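Local coordinates for copper homeostasis protein CutC (Streptococcus agalactiae, PDB 2BDQ) that probably takes part in copper homeostasis in the cytoplasm and is thought to bind copper ions, at residues L3-A8 with Q203-R208; A8-D13 with L27-A32; T15-A20 with Q48-K53; S56-I61 with A92-I97; P120-M125 with F147-L152. One frame throughout, in Å; residues are numbered along the deposited sequence.

In the fold
The chain is a TIM barrel of eight parallel strands, and contacts 1, 2, 4 and 5 pair neighbouring strands in it. Contact 1 shuts the barrel by joining the first strand to the last; contact 2 carries on along strand 3-9, and Cys7 SG of contact 1 lies 3.8 Å from Leu31 CD2. Contact 4 follows through strand 24-28, with Leu27 N 2.8 Å from Ala58 O, and contact 5 is next to it, their centres about 8 Å apart. Contact 3 is outlying, about 22 Å from contact 5 between centres. Across the interior, His205 CB meets Leu151 CD1 at 3.6 Å, so Leu151 packs against the Glu5, Cys7 and His205 cluster, whose role is unconfirmed.

Contact 1. Residues L3-A8 with Q203-R208; sequences LREFCA and QAHGTR
Glu5 OE2 is gripped by one short hydrogen bond, 2.6 Å from His205 ND1, and OE1 is taken by a salt bridge to Arg24. Glu5 OE2 lies near the plane of the imidazole, while ND1 meets it from above the carboxylate plane, the two planes standing 81° apart. Glu5 gets there by a fully extended chain with CG anti to the backbone N (chi1 173°). At the far side of the imidazole, Cys7 swings SG anti to its own backbone N; its CB lies 3.5 Å from His205 NE2, SG a little farther at 3.7 Å and oblique to the ring. Strands 3-8 and 203-206 run parallel, the first and last strands closing the TIM barrel. Ala204 N reaches Leu3 O at 2.9 Å nearly along the C=O axis, and Glu5 N meets Ala204 O at 2.7 Å just as squarely; Cys7 N approaches Gly206 O from above the carbonyl plane. On the opposite face, Phe6 turns its CE2 edge to Thr207 O at 3.1 Å. The geometry resembles a Cys-His-Glu relay, though no catalytic role is established; a carboxylate on ND1 would be expected to raise the basicity of NE2 beside the thiol.

Contact 2. Residues A8-D13 with L27-A32; sequences AENLTD and LCDNLA
Glu9 OE1 takes Leu31 N at 2.9 Å, a fairly straight bond (165° at the hydrogen) that comes in from above the carboxylate plane. This happens at the C-terminal ends of neighbouring parallel strands in the TIM barrel, where strands 3-9 and 24-28 run out into loops. Water 1 also donates to Glu9 OE1, at 3.0 Å, and accepts from Ala32 N. Glu9 spans the distance with CG anti to its backbone N (chi1 176°) and an extended chain. Leu31 slides past it in the opposite direction, laying CD1 3.7 Å from Glu9 CB. Asp29 crosses beneath, OD1 3.3 Å from Glu9 CG, with the two carboxylate planes steeply inclined. The acids' nearest oxygens, Glu9 OE2 and Asp29 OD1, are 3.9 Å apart; their repulsion is probably eased by Asn30 ND2 of the second subunit, which hydrogen-bonds Asp29 OD1 and, weakly, Glu9 OE2. Asp29 OD2 is held by Thr36 of that same subunit, so the strand ends help to build the dimer interface. Behind these side chains the backbone sets the spacing: Cys28 N to Ala8 O is weak, while Asn10 N points nearly along the C=O axis of Cys28, 3.0 Å from its O.

Contact 3. Residues T15-A20 with Q48-K53; sequences TRLDKA and QYLHEK
Lys53 makes the firm part of this contact. Its chain leaves the end of helix 40-52, bends at chi3 (72°) and sends NZ across to the loop, where it donates to Leu17 O at 2.8 Å, in the carbonyl plane and on a lone pair. CE comes in alongside, 3.1 Å from Leu17 O, and NZ has a further weak hydrogen bond to Leu14 O, so loop carbonyls receive the ammonium group. Next to it two buried leucines meet: Leu17 CD2 touches Leu50 CD2 at 4.2 Å, and both side chains also rest on Ile55. The other side, with Thr15 and Lys19, is exposed. Tyr49 crosses Thr15 obliquely, its hydroxyl O meeting Thr15 CG2 at 3.2 Å, and Tyr49 packs against Leu73 of the second subunit as well. Lys19 has its CG in the crowded position between backbone N and carbonyl carbon (chi1 63°); CD passes 3.4 Å from Lys53 O before the chain end leads away. Water 2 bridges the backbones here, accepting from Lys19 N and donating to Lys53 O, both at 2.8 Å. The link from strand 3-9 to strand 24-28 thus lies against the end of helix 40-52, as part of a TIM barrel.

Contact 4. Residues S56-I61 with A92-I97; sequences SVAVMI and ALVLGI
Val94 is the side chain to follow in this beta-alpha-beta crossover, where parallel strands 56-60 and 92-95 of the TIM barrel lie side by side and helix 72-87 connects them. Its CB sits 3.8 Å from Val59 O and 4.1 Å from Met60 CA. CG1, anti to the backbone N (chi1 -170°), reaches toward the tip of Met60, a selenomethionine, and meets SE at 4.2 Å; the Met60 chain bends at chi2 and chi3 and crosses the valine obliquely. CG2, the other branch, turns beside the backbone N and touches both Ala58 CB and Val59 O at 3.8 Å. Ala58, Met60, Ala92 and Val94 thus share the barrel's inner face, where Val94 also touches Glu26 and His124. The outer face carries Val59 and Leu93, with Ile61 just beyond; Ile61 and Leu93 pack onto helix 72-87. Holding the two strands in step, Val59 N meets Ala92 O from above the carbonyl plane, and Val94 N meets Val59 O in the same tilted way at 2.8 Å. Only after that does the pairing straighten: Ile61 N comes to Val94 O at 2.7 Å, nearly along the C=O axis. Ala92 N to Val57 O, at the other end, is weak. Past the strands, water 3 donates to Gly96 O and, at 2.9 Å, to Ile61 O.

Contact 5. Residues P120-M125 with F147-L152; sequences PLVFHM and FTRILL
Strands 121-123 and 149-152 run parallel, their axes 4.7 Å apart at closest and splayed by 29°. Leu121 O is shared by two successive amides, Thr148 N at 2.7 Å and Arg149 N at 3.3 Å, both in the carbonyl plane. Phe123 N then returns to Arg149 O, and Leu151 N finishes the pairing at 2.9 Å from Phe123 O, almost straight (172° at the hydrogen). At the start of the pairing water 4 accepts from Leu121 N and sits 2.7 Å from Thr148 OG1. Helix 135-144 links these strands in a beta-alpha-beta unit of the TIM barrel, and Phe123 and Phe147 lie on the side covered by this helix and helix 106-116. The ring of Phe147 has Leu121 CB over one face, a CH-pi contact 3.9 Å from the centroid. Phe123, with CG anti to its backbone N, presents its ring edge to the face of Phe147 in an offset edge-to-face pair, planes at 63° and centroids 5.9 Å apart; Leu142 touches both rings. On the inner face Val122 crosses Arg149 obliquely, its CB 3.7 Å from Arg149 CG, and the guanidinium lies near that of Arg24, a like charge. Farther along, Met125 SE, a selenomethionine atom, rests on Leu151 CG.

Contact 1. Residues L3-A8 with Q203-R208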
# COMPACT_ATOMS: atom_id res chain seq x y z
N LEU A 3 12.75 8.49 -22.94
CA LEU A 3 12.01 7.37 -22.38
C LEU A 3 11.15 7.89 -21.22
O LEU A 3 11.66 8.49 -20.29
CB LEU A 3 13.00 6.31 -21.88
CG LEU A 3 12.54 4.89 -21.54
CD1 LEU A 3 13.74 3.96 -21.60
CD2 LEU A 3 11.89 4.86 -20.16
N ARG A 4 9.84 7.67 -21.30
CA ARG A 4 8.93 8.12 -20.25
C ARG A 4 8.43 7.00 -19.35
O ARG A 4 7.99 5.96 -19.82
CB ARG A 4 7.73 8.86 -20.85
CG ARG A 4 8.04 10.29 -21.26
CD ARG A 4 6.77 11.04 -21.69
NE ARG A 4 6.40 10.74 -23.07
CZ ARG A 4 5.37 11.30 -23.70
NH1 ARG A 4 5.11 10.98 -24.96
NH2 ARG A 4 4.61 12.19 -23.06
N GLU A 5 8.51 7.24 -18.04
CA GLU A 5 8.07 6.27 -17.03
C GLU A 5 6.88 6.79 -16.24
O GLU A 5 6.93 7.86 -15.64
CB GLU A 5 9.22 5.96 -16.07
CG GLU A 5 8.83 5.09 -14.88
CD GLU A 5 10.03 4.78 -13.98
OE1 GLU A 5 10.97 4.10 -14.46
OE2 GLU A 5 10.02 5.20 -12.79
N PHE A 6 5.79 6.03 -16.25
CA PHE A 6 4.61 6.43 -15.51
C PHE A 6 4.60 5.85 -14.09
O PHE A 6 4.80 4.65 -13.90
CB PHE A 6 3.37 5.99 -16.28
CG PHE A 6 2.09 6.23 -15.54
CD1 PHE A 6 1.32 5.17 -15.10
CD2 PHE A 6 1.67 7.53 -15.28
CE1 PHE A 6 0.13 5.39 -14.39
CE2 PHE A 6 0.49 7.76 -14.57
CZ PHE A 6 -0.28 6.69 -14.13
N CYS A 7 4.37 6.72 -13.11
CA CYS A 7 4.32 6.34 -11.70
C CYS A 7 2.86 6.03 -11.36
O CYS A 7 2.02 6.93 -11.33
CB CYS A 7 4.84 7.49 -10.83
SG CYS A 7 4.91 7.16 -9.04
N ALA A 8 2.57 4.76 -11.09
CA ALA A 8 1.22 4.33 -10.79
C ALA A 8 1.00 3.85 -9.37
O ALA A 8 1.94 3.49 -8.67
CB ALA A 8 0.81 3.21 -11.77
N GLN A 203 15.59 10.10 -19.60
CA GLN A 203 14.46 9.40 -18.99
C GLN A 203 13.71 10.29 -18.00
O GLN A 203 14.32 10.95 -17.16
CB GLN A 203 14.94 8.13 -18.28
CG GLN A 203 15.77 7.23 -19.19
CD GLN A 203 15.94 5.85 -18.60
OE1 GLN A 203 14.96 5.15 -18.33
NE2 GLN A 203 17.19 5.43 -18.42
N ALA A 204 12.39 10.29 -18.09
CA ALA A 204 11.57 11.10 -17.21
C ALA A 204 10.51 10.27 -16.50
O ALA A 204 9.87 9.40 -17.10
CB ALA A 204 10.90 12.21 -18.01
N HIS A 205 10.34 10.56 -15.21
CA HIS A 205 9.40 9.86 -14.34
C HIS A 205 8.34 10.83 -13.83
O HIS A 205 8.64 11.98 -13.52
CB HIS A 205 10.18 9.29 -13.15
CG HIS A 205 9.33 8.75 -12.05
ND1 HIS A 205 9.09 7.40 -11.89
CD2 HIS A 205 8.74 9.37 -10.99
CE1 HIS A 205 8.39 7.21 -10.78
NE2 HIS A 205 8.17 8.39 -10.22
N GLY A 206 7.10 10.37 -13.75
CA GLY A 206 6.04 11.23 -13.26
C GLY A 206 4.64 10.65 -13.30
O GLY A 206 4.36 9.74 -14.09
N THR A 207 3.77 11.16 -12.44
CA THR A 207 2.38 10.70 -12.41
C THR A 207 1.61 11.37 -13.54
O THR A 207 0.60 10.84 -14.00
CB THR A 207 1.68 11.04 -11.08
OG1 THR A 207 1.91 12.42 -10.75
CG2 THR A 207 2.19 10.16 -9.96
N ARG A 208 2.08 12.53 -13.97
CA ARG A 208 1.43 13.24 -15.07
C ARG A 208 2.41 13.42 -16.22
O ARG A 208 2.49 14.50 -16.81
CB ARG A 208 0.94 14.62 -14.60
CG ARG A 208 0.29 14.65 -13.24
CD ARG A 208 -0.57 15.89 -13.10
NE ARG A 208 -0.89 16.17 -11.71
CZ ARG A 208 -0.03 16.71 -10.85
NH1 ARG A 208 1.20 17.01 -11.24
NH2 ARG A 208 -0.40 16.93 -9.59

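Contact 2. Residues A8-D13 with L27-A32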
# COMPACT_ATOMS: atom_id res chain seq x y z
N ALA A 8 2.57 4.76 -11.09
CA ALA A 8 1.22 4.33 -10.79
C ALA A 8 1.00 3.85 -9.37
O ALA A 8 1.94 3.49 -8.67
CB ALA A 8 0.81 3.21 -11.77
N GLU A 9 -0.25 3.88 -8.94
CA GLU A 9 -0.62 3.37 -7.63
C GLU A 9 -1.60 2.27 -8.01
O GLU A 9 -2.71 2.56 -8.46
CB GLU A 9 -1.32 4.43 -6.77
CG GLU A 9 -1.79 3.88 -5.43
CD GLU A 9 -2.46 4.92 -4.56
OE1 GLU A 9 -1.78 5.91 -4.17
OE2 GLU A 9 -3.66 4.76 -4.24
N ASN A 10 -1.16 1.02 -7.87
CA ASN A 10 -1.99 -0.13 -8.22
C ASN A 10 -2.26 -0.09 -9.73
O ASN A 10 -1.55 0.59 -10.46
CB ASN A 10 -3.27 -0.08 -7.40
CG ASN A 10 -2.98 -0.10 -5.91
OD1 ASN A 10 -3.73 0.45 -5.12
ND2 ASN A 10 -1.87 -0.75 -5.54
N LEU A 11 -3.27 -0.80 -10.21
CA LEU A 11 -3.47 -0.80 -11.65
C LEU A 11 -4.69 -0.11 -12.18
O LEU A 11 -5.11 -0.33 -13.32
CB LEU A 11 -3.37 -2.22 -12.20
CG LEU A 11 -4.08 -3.35 -11.48
CD1 LEU A 11 -5.52 -3.43 -11.96
CD2 LEU A 11 -3.35 -4.65 -11.76
N THR A 12 -5.23 0.78 -11.36
CA THR A 12 -6.42 1.54 -11.70
C THR A 12 -6.27 2.38 -12.96
O THR A 12 -7.15 2.40 -13.82
CB THR A 12 -6.80 2.48 -10.54
OG1 THR A 12 -6.80 1.74 -9.31
CG2 THR A 12 -8.16 3.08 -10.76
N ASP A 13 -5.14 3.08 -13.09
CA ASP A 13 -4.91 3.95 -14.23
C ASP A 13 -4.06 3.35 -15.34
O ASP A 13 -3.61 4.06 -16.23
CB ASP A 13 -4.25 5.24 -13.73
CG ASP A 13 -5.03 5.89 -12.60
OD1 ASP A 13 -4.39 6.45 -11.69
OD2 ASP A 13 -6.27 5.83 -12.63
N LEU A 27 5.65 0.61 -10.43
CA LEU A 27 4.51 0.07 -9.70
C LEU A 27 4.68 0.18 -8.18
O LEU A 27 5.64 -0.33 -7.60
CB LEU A 27 4.31 -1.41 -10.08
CG LEU A 27 2.93 -2.07 -9.98
CD1 LEU A 27 3.07 -3.57 -9.78
CD2 LEU A 27 2.17 -1.49 -8.81
N CYS A 28 3.74 0.85 -7.53
CA CYS A 28 3.76 0.97 -6.09
C CYS A 28 2.36 1.27 -5.58
O CYS A 28 1.39 1.29 -6.36
CB CYS A 28 4.76 2.04 -5.62
SG CYS A 28 4.88 3.55 -6.61
N ASP A 29 2.23 1.46 -4.28
CA ASP A 29 0.94 1.79 -3.71
C ASP A 29 1.21 2.97 -2.79
O ASP A 29 2.34 3.45 -2.71
CB ASP A 29 0.38 0.59 -2.93
CG ASP A 29 -1.03 0.83 -2.40
OD1 ASP A 29 -1.79 1.60 -3.01
OD2 ASP A 29 -1.38 0.24 -1.36
N ASN A 30 0.17 3.46 -2.12
CA ASN A 30 0.33 4.55 -1.17
C ASN A 30 1.17 5.71 -1.70
O ASN A 30 2.19 6.06 -1.10
CB ASN A 30 0.99 3.99 0.10
CG ASN A 30 0.72 4.84 1.33
OD1 ASN A 30 0.39 6.02 1.23
ND2 ASN A 30 0.88 4.23 2.50
N LEU A 31 0.77 6.32 -2.82
CA LEU A 31 1.55 7.44 -3.33
C LEU A 31 1.48 8.67 -2.42
O LEU A 31 2.30 9.58 -2.52
CB LEU A 31 1.09 7.81 -4.74
CG LEU A 31 1.51 6.78 -5.80
CD1 LEU A 31 1.07 7.24 -7.18
CD2 LEU A 31 3.01 6.59 -5.76
N ALA A 32 0.50 8.68 -1.52
CA ALA A 32 0.36 9.80 -0.60
C ALA A 32 1.59 9.92 0.30
O ALA A 32 1.91 11.00 0.78
CB ALA A 32 -0.89 9.62 0.26
O HOH W 1 -2.08 7.14 -1.46

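Contact 3. Residues T15-A20 with Q48-K53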
# COMPACT_ATOMS: atom_id res chain seq x y z
N THR A 15 -5.07 1.04 -17.63
CA THR A 15 -5.82 0.74 -18.84
C THR A 15 -5.67 1.73 -19.99
O THR A 15 -5.99 1.41 -21.13
CB THR A 15 -7.33 0.56 -18.53
OG1 THR A 15 -7.77 1.62 -17.67
CG2 THR A 15 -7.57 -0.78 -17.84
N ARG A 16 -5.15 2.92 -19.71
CA ARG A 16 -4.99 3.91 -20.77
C ARG A 16 -3.55 4.03 -21.27
O ARG A 16 -3.26 4.79 -22.19
CB ARG A 16 -5.48 5.28 -20.31
CG ARG A 16 -6.07 6.13 -21.43
CD ARG A 16 -7.26 5.42 -22.07
NE ARG A 16 -8.29 5.12 -21.07
CZ ARG A 16 -9.09 4.06 -21.11
NH1 ARG A 16 -9.99 3.88 -20.16
NH2 ARG A 16 -8.98 3.18 -22.10
N LEU A 17 -2.64 3.28 -20.66
CA LEU A 17 -1.24 3.33 -21.06
C LEU A 17 -1.01 2.70 -22.43
O LEU A 17 -1.65 1.71 -22.79
CB LEU A 17 -0.35 2.65 -20.02
CG LEU A 17 0.12 3.47 -18.81
CD1 LEU A 17 -1.07 4.12 -18.13
CD2 LEU A 17 0.86 2.56 -17.84
N ASP A 18 -0.08 3.28 -23.18
CA ASP A 18 0.27 2.80 -24.51
C ASP A 18 1.79 2.79 -24.66
O ASP A 18 2.45 3.79 -24.40
CB ASP A 18 -0.35 3.70 -25.58
CG ASP A 18 -0.34 3.07 -26.95
OD1 ASP A 18 -0.92 1.97 -27.10
OD2 ASP A 18 0.26 3.67 -27.88
N LYS A 19 2.34 1.66 -25.08
CA LYS A 19 3.79 1.51 -25.24
C LYS A 19 4.37 2.50 -26.24
O LYS A 19 5.59 2.71 -26.29
CB LYS A 19 4.14 0.09 -25.68
CG LYS A 19 3.58 -0.32 -27.04
CD LYS A 19 3.88 -1.80 -27.31
CE LYS A 19 3.31 -2.26 -28.65
NZ LYS A 19 3.95 -1.57 -29.81
N ALA A 20 3.50 3.12 -27.04
CA ALA A 20 3.95 4.08 -28.03
C ALA A 20 4.50 5.34 -27.38
O ALA A 20 5.34 6.02 -27.97
CB ALA A 20 2.80 4.43 -28.97
N GLN A 48 1.73 -9.01 -15.49
CA GLN A 48 1.15 -9.76 -16.61
C GLN A 48 0.37 -8.83 -17.53
O GLN A 48 0.45 -8.95 -18.74
CB GLN A 48 0.24 -10.87 -16.09
CG GLN A 48 -0.39 -11.74 -17.17
CD GLN A 48 -1.15 -12.91 -16.58
OE1 GLN A 48 -0.63 -13.65 -15.73
NE2 GLN A 48 -2.39 -13.10 -17.02
N TYR A 49 -0.37 -7.89 -16.94
CA TYR A 49 -1.16 -6.94 -17.71
C TYR A 49 -0.27 -6.02 -18.52
O TYR A 49 -0.49 -5.82 -19.71
CB TYR A 49 -2.04 -6.10 -16.78
CG TYR A 49 -2.94 -5.13 -17.51
CD1 TYR A 49 -4.13 -5.55 -18.09
CD2 TYR A 49 -2.59 -3.78 -17.61
CE1 TYR A 49 -4.96 -4.65 -18.76
CE2 TYR A 49 -3.42 -2.88 -18.27
CZ TYR A 49 -4.60 -3.32 -18.84
OH TYR A 49 -5.43 -2.43 -19.49
N LEU A 50 0.74 -5.44 -17.88
CA LEU A 50 1.65 -4.54 -18.56
C LEU A 50 2.52 -5.25 -19.59
O LEU A 50 2.71 -4.75 -20.70
CB LEU A 50 2.52 -3.80 -17.55
CG LEU A 50 1.75 -2.84 -16.63
CD1 LEU A 50 2.65 -2.40 -15.50
CD2 LEU A 50 1.23 -1.64 -17.43
N HIS A 51 3.06 -6.42 -19.24
CA HIS A 51 3.89 -7.16 -20.18
C HIS A 51 3.08 -7.48 -21.42
O HIS A 51 3.59 -7.44 -22.54
CB HIS A 51 4.40 -8.46 -19.55
CG HIS A 51 5.46 -8.26 -18.51
ND1 HIS A 51 5.88 -9.27 -17.68
CD2 HIS A 51 6.19 -7.17 -18.18
CE1 HIS A 51 6.82 -8.81 -16.87
NE2 HIS A 51 7.03 -7.54 -17.16
N GLU A 52 1.80 -7.78 -21.22
CA GLU A 52 0.90 -8.09 -22.31
C GLU A 52 0.79 -6.90 -23.27
O GLU A 52 0.65 -7.08 -24.48
CB GLU A 52 -0.47 -8.47 -21.74
CG GLU A 52 -1.50 -9.01 -22.71
CD GLU A 52 -2.69 -9.63 -21.97
OE1 GLU A 52 -2.50 -10.70 -21.35
OE2 GLU A 52 -3.80 -9.04 -22.00
N LYS A 53 0.86 -5.68 -22.73
CA LYS A 53 0.78 -4.46 -23.54
C LYS A 53 2.18 -3.99 -23.95
O LYS A 53 2.35 -2.91 -24.51
CB LYS A 53 0.07 -3.34 -22.78
CG LYS A 53 -1.38 -3.65 -22.45
CD LYS A 53 -2.01 -2.57 -21.57
CE LYS A 53 -2.27 -1.29 -22.32
NZ LYS A 53 -2.97 -0.31 -21.44
O HOH W 2 0.90 -0.75 -25.56

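Contact 4. Residues S56-I61 with A92-I97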
# COMPACT_ATOMS: atom_id res chain seq x y z
N SER A 56 7.47 -2.38 -19.62
CA SER A 56 8.26 -2.86 -18.49
C SER A 56 7.69 -2.37 -17.17
O SER A 56 7.00 -1.36 -17.12
CB SER A 56 9.71 -2.41 -18.62
OG SER A 56 10.29 -2.90 -19.81
N VAL A 57 8.03 -3.09 -16.11
CA VAL A 57 7.54 -2.78 -14.77
C VAL A 57 8.63 -2.72 -13.71
O VAL A 57 9.32 -3.70 -13.48
CB VAL A 57 6.54 -3.85 -14.31
CG1 VAL A 57 5.92 -3.45 -12.97
CG2 VAL A 57 5.47 -4.05 -15.37
N ALA A 58 8.78 -1.57 -13.07
CA ALA A 58 9.77 -1.40 -12.00
C ALA A 58 8.99 -1.40 -10.69
O ALA A 58 8.17 -0.52 -10.46
CB ALA A 58 10.52 -0.08 -12.18
N VAL A 59 9.22 -2.40 -9.85
CA VAL A 59 8.49 -2.51 -8.59
C VAL A 59 9.15 -1.80 -7.41
O VAL A 59 10.34 -1.97 -7.13
CB VAL A 59 8.27 -4.00 -8.21
CG1 VAL A 59 7.54 -4.11 -6.87
CG2 VAL A 59 7.46 -4.68 -9.30
N MSE A 60 8.35 -0.99 -6.71
CA MSE A 60 8.81 -0.25 -5.55
C MSE A 60 9.05 -1.17 -4.36
O MSE A 60 8.19 -1.97 -3.99
CB MSE A 60 7.80 0.83 -5.15
CG MSE A 60 8.28 2.25 -5.38
SE MSE A 60 9.64 2.74 -4.08
CE MSE A 60 9.10 4.57 -3.76
N ILE A 61 10.23 -1.04 -3.76
CA ILE A 61 10.58 -1.82 -2.59
C ILE A 61 10.81 -0.82 -1.46
O ILE A 61 11.91 -0.28 -1.29
CB ILE A 61 11.88 -2.63 -2.80
CG1 ILE A 61 11.76 -3.54 -4.03
CG2 ILE A 61 12.20 -3.44 -1.54
CD1 ILE A 61 10.72 -4.64 -3.89
N ALA A 92 12.32 -4.58 -12.90
CA ALA A 92 13.26 -3.79 -12.13
C ALA A 92 12.78 -3.59 -10.70
O ALA A 92 11.59 -3.71 -10.41
CB ALA A 92 13.47 -2.43 -12.80
N LEU A 93 13.71 -3.28 -9.80
CA LEU A 93 13.40 -3.05 -8.40
C LEU A 93 13.83 -1.63 -8.04
O LEU A 93 14.92 -1.19 -8.42
CB LEU A 93 14.13 -4.07 -7.54
CG LEU A 93 13.95 -5.54 -7.97
CD1 LEU A 93 14.81 -6.43 -7.09
CD2 LEU A 93 12.48 -5.94 -7.87
N VAL A 94 12.96 -0.91 -7.33
CA VAL A 94 13.23 0.47 -6.92
C VAL A 94 13.34 0.53 -5.40
O VAL A 94 12.39 0.23 -4.68
CB VAL A 94 12.08 1.39 -7.37
CG1 VAL A 94 12.46 2.84 -7.18
CG2 VAL A 94 11.72 1.10 -8.82
N LEU A 95 14.52 0.92 -4.90
CA LEU A 95 14.72 1.00 -3.46
C LEU A 95 15.69 2.12 -3.10
O LEU A 95 16.29 2.75 -3.97
CB LEU A 95 15.25 -0.33 -2.92
CG LEU A 95 16.68 -0.74 -3.30
CD1 LEU A 95 17.17 -1.82 -2.36
CD2 LEU A 95 16.71 -1.23 -4.73
N GLY A 96 15.84 2.37 -1.80
CA GLY A 96 16.75 3.41 -1.36
C GLY A 96 16.94 3.33 0.13
O GLY A 96 15.98 3.44 0.89
N ILE A 97 18.18 3.14 0.55
CA ILE A 97 18.49 3.03 1.97
C ILE A 97 19.58 4.03 2.34
O ILE A 97 20.63 4.08 1.70
CB ILE A 97 18.98 1.62 2.34
CG1 ILE A 97 18.12 0.57 1.63
CG2 ILE A 97 18.89 1.41 3.84
CD1 ILE A 97 18.65 -0.86 1.80
O HOH W 3 13.26 2.06 -0.18

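Contact 5. Residues P120-M125 with F147-L152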
# COMPACT_ATOMS: atom_id res chain seq x y z
N PRO A 120 17.66 -5.63 -12.64
CA PRO A 120 18.08 -4.23 -12.73
C PRO A 120 17.65 -3.50 -11.46
O PRO A 120 16.53 -3.69 -10.98
CB PRO A 120 17.33 -3.72 -13.95
CG PRO A 120 17.25 -4.93 -14.83
CD PRO A 120 16.89 -6.03 -13.84
N LEU A 121 18.53 -2.66 -10.93
CA LEU A 121 18.24 -1.93 -9.71
C LEU A 121 18.25 -0.42 -9.88
O LEU A 121 19.12 0.13 -10.57
CB LEU A 121 19.25 -2.30 -8.62
CG LEU A 121 19.25 -3.75 -8.15
CD1 LEU A 121 20.45 -3.97 -7.23
CD2 LEU A 121 17.96 -4.07 -7.42
N VAL A 122 17.28 0.25 -9.27
CA VAL A 122 17.19 1.70 -9.32
C VAL A 122 17.08 2.28 -7.91
O VAL A 122 16.35 1.75 -7.07
CB VAL A 122 16.01 2.17 -10.23
CG1 VAL A 122 14.85 1.22 -10.12
CG2 VAL A 122 15.58 3.58 -9.85
N PHE A 123 17.85 3.34 -7.67
CA PHE A 123 17.87 4.05 -6.39
C PHE A 123 16.91 5.24 -6.58
O PHE A 123 17.05 6.01 -7.54
CB PHE A 123 19.31 4.53 -6.10
CG PHE A 123 19.59 4.84 -4.65
CD1 PHE A 123 19.24 6.07 -4.09
CD2 PHE A 123 20.15 3.88 -3.83
CE1 PHE A 123 19.45 6.32 -2.73
CE2 PHE A 123 20.36 4.13 -2.47
CZ PHE A 123 20.01 5.35 -1.92
N HIS A 124 15.93 5.38 -5.69
CA HIS A 124 14.94 6.45 -5.85
C HIS A 124 15.26 7.81 -5.24
O HIS A 124 16.39 8.10 -4.87
CB HIS A 124 13.58 5.95 -5.36
CG HIS A 124 13.59 5.41 -3.96
ND1 HIS A 124 14.14 6.10 -2.90
CD2 HIS A 124 13.10 4.26 -3.45
CE1 HIS A 124 13.97 5.39 -1.79
NE2 HIS A 124 13.34 4.27 -2.10
N MSE A 125 14.22 8.64 -5.15
CA MSE A 125 14.27 10.01 -4.64
C MSE A 125 15.07 10.18 -3.33
O MSE A 125 15.43 11.30 -2.95
CB MSE A 125 12.84 10.54 -4.44
CG MSE A 125 12.53 11.94 -5.01
SE MSE A 125 12.03 12.02 -6.92
CE MSE A 125 10.17 11.45 -6.78
N PHE A 147 24.05 -0.84 -9.54
CA PHE A 147 22.76 -0.21 -9.82
C PHE A 147 22.66 0.23 -11.28
O PHE A 147 23.66 0.64 -11.87
CB PHE A 147 22.55 1.00 -8.91
CG PHE A 147 21.85 0.67 -7.62
CD1 PHE A 147 20.50 0.95 -7.46
CD2 PHE A 147 22.54 0.05 -6.58
CE1 PHE A 147 19.83 0.63 -6.28
CE2 PHE A 147 21.88 -0.28 -5.39
CZ PHE A 147 20.52 0.02 -5.25
N THR A 148 21.46 0.14 -11.85
CA THR A 148 21.21 0.50 -13.25
C THR A 148 20.87 1.98 -13.47
O THR A 148 21.33 2.58 -14.43
CB THR A 148 20.07 -0.37 -13.83
OG1 THR A 148 20.43 -1.75 -13.71
CG2 THR A 148 19.84 -0.04 -15.30
N ARG A 149 20.05 2.55 -12.60
CA ARG A 149 19.72 3.96 -12.73
C ARG A 149 19.35 4.61 -11.41
O ARG A 149 19.14 3.94 -10.40
CB ARG A 149 18.60 4.19 -13.76
CG ARG A 149 17.30 3.53 -13.44
CD ARG A 149 16.19 3.94 -14.41
NE ARG A 149 15.12 2.96 -14.32
CZ ARG A 149 15.19 1.75 -14.87
NH1 ARG A 149 16.26 1.40 -15.57
NH2 ARG A 149 14.20 0.87 -14.69
N ILE A 150 19.28 5.94 -11.45
CA ILE A 150 18.97 6.75 -10.29
C ILE A 150 17.86 7.72 -10.64
O ILE A 150 17.94 8.45 -11.64
CB ILE A 150 20.20 7.59 -9.85
CG1 ILE A 150 21.42 6.69 -9.70
CG2 ILE A 150 19.90 8.29 -8.54
CD1 ILE A 150 22.69 7.44 -9.34
N LEU A 151 16.82 7.72 -9.81
CA LEU A 151 15.68 8.61 -9.95
C LEU A 151 15.92 9.73 -8.95
O LEU A 151 16.03 9.49 -7.75
CB LEU A 151 14.38 7.88 -9.62
CG LEU A 151 13.16 8.80 -9.50
CD1 LEU A 151 12.96 9.54 -10.81
CD2 LEU A 151 11.92 7.98 -9.17
N LEU A 152 16.02 10.96 -9.45
CA LEU A 152 16.27 12.10 -8.58
C LEU A 152 15.55 13.37 -9.01
O LEU A 152 15.13 13.51 -10.16
CB LEU A 152 17.78 12.34 -8.51
CG LEU A 152 18.57 12.49 -9.82
CD1 LEU A 152 18.39 13.91 -10.38
CD2 LEU A 152 20.04 12.24 -9.54
O HOH W 4 21.48 -3.30 -11.74